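Local coordinates for ECF RNA polymerase sigma factor SigD (Mycobacterium tuberculosis, PDB 3VFZ), which probably directs RNA polymerase to specific promoters as an alternative sigma factor, the piece described here being its -35 promoter-binding domain, at residues A[29-34]-A[72-77]. Residues are numbered along the deposited sequence; the frame is centred on the assembly and turned at random.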
ATOM      1  N   LEU A  29      -6.101   5.833   2.674  1.00 38.79           N
ATOM      2  CA  LEU A  29      -4.711   5.453   2.917  1.00 33.58           C
ATOM      3  C   LEU A  29      -4.307   5.773   4.354  1.00 46.15           C
ATOM      4  O   LEU A  29      -3.529   5.038   4.956  1.00 42.98           O
ATOM      5  CB  LEU A  29      -3.772   6.144   1.935  1.00 43.70           C
ATOM      6  CG  LEU A  29      -3.856   5.675   0.481  1.00 44.74           C
ATOM      7  CD1 LEU A  29      -2.766   6.340  -0.320  1.00 49.94           C
ATOM      8  CD2 LEU A  29      -3.743   4.156   0.384  1.00 43.23           C
ATOM      9  N   GLU A  30      -4.843   6.859   4.907  1.00 42.63           N
ATOM     10  CA  GLU A  30      -4.505   7.259   6.277  1.00 50.21           C
ATOM     11  C   GLU A  30      -5.011   6.246   7.305  1.00 47.88           C
ATOM     12  O   GLU A  30      -4.712   6.346   8.491  1.00 49.56           O
ATOM     13  CB  GLU A  30      -5.031   8.664   6.596  1.00 56.22           C
ATOM     14  CG  GLU A  30      -4.204   9.793   6.000  1.00 72.58           C
ATOM     15  CD  GLU A  30      -4.566  11.154   6.575  1.00 86.67           C
ATOM     16  OE1 GLU A  30      -5.620  11.710   6.191  1.00 91.97           O
ATOM     17  OE2 GLU A  30      -3.796  11.669   7.414  1.00 90.57           O
ATOM     18  N   ILE A  31      -5.780   5.269   6.830  1.00 44.81           N
ATOM     19  CA  ILE A  31      -6.303   4.193   7.659  1.00 41.49           C
ATOM     20  C   ILE A  31      -5.257   3.075   7.838  1.00 49.84           C
ATOM     21  O   ILE A  31      -5.316   2.299   8.795  1.00 46.05           O
ATOM     22  CB  ILE A  31      -7.586   3.617   7.009  1.00 59.72           C
ATOM     23  CG1 ILE A  31      -8.806   3.851   7.899  1.00 68.08           C
ATOM     24  CG2 ILE A  31      -7.407   2.155   6.607  1.00 54.24           C
ATOM     25  CD1 ILE A  31      -9.178   5.315   8.032  1.00 74.71           C
ATOM     26  N   LEU A  32      -4.299   3.011   6.914  1.00 43.48           N
ATOM     27  CA  LEU A  32      -3.266   1.973   6.888  1.00 36.16           C
ATOM     28  C   LEU A  32      -2.039   2.374   7.696  1.00 40.02           C
ATOM     29  O   LEU A  32      -1.783   3.563   7.882  1.00 39.28           O
ATOM     30  CB  LEU A  32      -2.798   1.747   5.442  1.00 30.29           C
ATOM     31  CG  LEU A  32      -3.831   1.340   4.398  1.00 35.25           C
ATOM     32  CD1 LEU A  32      -3.187   1.291   3.006  1.00 31.78           C
ATOM     33  CD2 LEU A  32      -4.437  -0.001   4.788  1.00 39.98           C
ATOM     34  N   PRO A  33      -1.254   1.377   8.144  1.00 42.50           N
ATOM     35  CA  PRO A  33       0.077   1.659   8.698  1.00 47.38           C
ATOM     36  C   PRO A  33       0.898   2.396   7.652  1.00 44.07           C
ATOM     37  O   PRO A  33       0.732   2.149   6.449  1.00 32.58           O
ATOM     38  CB  PRO A  33       0.670   0.264   8.925  1.00 48.79           C
ATOM     39  CG  PRO A  33      -0.508  -0.642   9.031  1.00 50.24           C
ATOM     40  CD  PRO A  33      -1.560  -0.064   8.131  1.00 41.32           C
ATOM     41  N   ALA A  34       1.769   3.294   8.103  1.00 35.35           N
ATOM     42  CA  ALA A  34       2.616   4.063   7.214  1.00 38.29           C
ATOM     43  C   ALA A  34       3.293   3.198   6.149  1.00 39.78           C
ATOM     44  O   ALA A  34       3.353   3.573   4.981  1.00 35.42           O
ATOM     45  CB  ALA A  34       3.675   4.828   8.032  1.00 39.02           C
ATOM     46  N   LEU A  72      -4.670  -4.443   1.120  1.00 28.12           N
ATOM     47  CA  LEU A  72      -5.859  -4.540   0.278  1.00 30.84           C
ATOM     48  C   LEU A  72      -7.061  -5.025   1.085  1.00 29.19           C
ATOM     49  O   LEU A  72      -8.200  -4.621   0.827  1.00 28.87           O
ATOM     50  CB  LEU A  72      -5.614  -5.450  -0.919  1.00 33.44           C
ATOM     51  CG  LEU A  72      -4.539  -4.969  -1.890  1.00 39.68           C
ATOM     52  CD1 LEU A  72      -4.713  -5.645  -3.227  1.00 42.72           C
ATOM     53  CD2 LEU A  72      -4.593  -3.462  -2.050  1.00 43.07           C
ATOM     54  N   GLN A  73      -6.800  -5.883   2.064  1.00 26.21           N
ATOM     55  CA  GLN A  73      -7.870  -6.401   2.902  1.00 31.16           C
ATOM     56  C   GLN A  73      -8.482  -5.301   3.774  1.00 31.78           C
ATOM     57  O   GLN A  73      -9.708  -5.219   3.895  1.00 32.82           O
ATOM     58  CB  GLN A  73      -7.382  -7.571   3.765  1.00 41.63           C
ATOM     59  CG  GLN A  73      -8.482  -8.213   4.595  1.00 48.42           C
ATOM     60  CD  GLN A  73      -9.596  -8.776   3.730  1.00 56.28           C
ATOM     61  OE1 GLN A  73     -10.726  -8.279   3.742  1.00 58.84           O
ATOM     62  NE2 GLN A  73      -9.278  -9.811   2.964  1.00 60.09           N
ATOM     63  N   ARG A  74      -7.639  -4.467   4.381  1.00 29.28           N
ATOM     64  CA  ARG A  74      -8.121  -3.340   5.181  1.00 30.35           C
ATOM     65  C   ARG A  74      -8.882  -2.363   4.291  1.00 29.85           C
ATOM     66  O   ARG A  74      -9.951  -1.881   4.655  1.00 32.97           O
ATOM     67  CB  ARG A  74      -6.963  -2.597   5.875  1.00 31.52           C
ATOM     68  CG  ARG A  74      -6.321  -3.321   7.046  1.00 55.04           C
ATOM     69  CD  ARG A  74      -5.062  -2.559   7.499  1.00 70.86           C
ATOM     70  NE  ARG A  74      -5.048  -2.228   8.926  1.00 79.25           N
ATOM     71  CZ  ARG A  74      -5.864  -1.352   9.511  1.00 84.19           C
ATOM     72  NH1 ARG A  74      -6.794  -0.718   8.806  1.00 82.94           N
ATOM     73  NH2 ARG A  74      -5.762  -1.119  10.815  1.00 87.80           N
ATOM     74  N   LEU A  75      -8.333  -2.079   3.114  1.00 27.65           N
ATOM     75  CA  LEU A  75      -9.007  -1.187   2.183  1.00 24.14           C
ATOM     76  C   LEU A  75     -10.340  -1.768   1.752  1.00 34.41           C
ATOM     77  O   LEU A  75     -11.346  -1.062   1.728  1.00 30.29           O
ATOM     78  CB  LEU A  75      -8.144  -0.929   0.951  1.00 23.01           C
ATOM     79  CG  LEU A  75      -6.855  -0.174   1.295  1.00 28.56           C
ATOM     80  CD1 LEU A  75      -5.988  -0.083   0.070  1.00 28.21           C
ATOM     81  CD2 LEU A  75      -7.208   1.213   1.817  1.00 31.76           C
ATOM     82  N   LYS A  76     -10.344  -3.042   1.380  1.00 31.01           N
ATOM     83  CA  LYS A  76     -11.580  -3.656   0.921  1.00 29.21           C
ATOM     84  C   LYS A  76     -12.626  -3.533   2.028  1.00 32.87           C
ATOM     85  O   LYS A  76     -13.763  -3.159   1.764  1.00 39.57           O
ATOM     86  CB  LYS A  76     -11.374  -5.118   0.532  1.00 29.55           C
ATOM     87  CG  LYS A  76     -12.634  -5.800  -0.017  1.00 37.93           C
ATOM     88  CD  LYS A  76     -12.342  -7.251  -0.423  1.00 44.06           C
ATOM     89  CE  LYS A  76     -13.615  -7.991  -0.877  1.00 45.54           C
ATOM     90  NZ  LYS A  76     -14.666  -7.944   0.169  1.00 51.11           N
ATOM     91  N   ASP A  77     -12.232  -3.833   3.263  1.00 30.42           N
ATOM     92  CA  ASP A  77     -13.126  -3.679   4.418  1.00 31.14           C
ATOM     93  C   ASP A  77     -13.792  -2.300   4.450  1.00 35.65           C
ATOM     94  O   ASP A  77     -15.026  -2.198   4.552  1.00 37.97           O
ATOM     95  CB  ASP A  77     -12.365  -3.891   5.742  1.00 32.87           C
ATOM     96  CG  ASP A  77     -12.096  -5.368   6.044  1.00 42.95           C
ATOM     97  OD1 ASP A  77     -12.584  -6.235   5.291  1.00 43.29           O
ATOM     98  OD2 ASP A  77     -11.411  -5.659   7.048  1.00 42.30           O
TER
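Arg74 lays its aliphatic chain alongside Leu32 and carries its guanidinium on to Ile31 and Pro33, so this one side chain meets three consecutive residues of segment 29-34. The two side chains run antiparallel, each passing alongside the other, and CD2 of Leu32 touches Arg74 at two points, its CB and its CD, each 3.8 Å away. Beyond CD the arginine bends at chi3 (126°), which brings the guanidinium round against the loop backbone. The carbonyl oxygen of Ile31 lies over one face of that flat group, 3.4 Å from Arg74 NH1. The angle there is too poor for a hydrogen bond, so the two polar groups are in contact without a directed bond. Ile31 also sets its CG2 methyl 3.7 Å from Arg74 NH1, while Pro33 approaches the guanidinium obliquely, its ring CD 4.2 Å from Arg74 NE.

The other branch of Leu32 serves a second neighbour: CD1 packs on Leu75 CD2 at 4.2 Å, the two side chains lying roughly perpendicular. Leu32 is buried, and this apolar patch continues onto helix 34-46, where Leu40 touches both leucines. Ala71, one turn back from Leu75 on its own helix, meets Leu32 as well. Arg74 reaches Gln36 on helix 34-46, whereas the Ile31 side chain touches Glu78 further along helix 61-80.

A type I beta turn from Leu29 to Leu32, closed by the hydrogen bond from Leu32 N to Leu29 O (2.9 Å), ends helix 21-29, and Pro33 takes the N-cap position of helix 34-46. Between them the linker joining the two helices packs along the C-terminal part of helix 61-80, within the all-helical sigma-70 region 4 domain that contains the predicted helix-turn-helix.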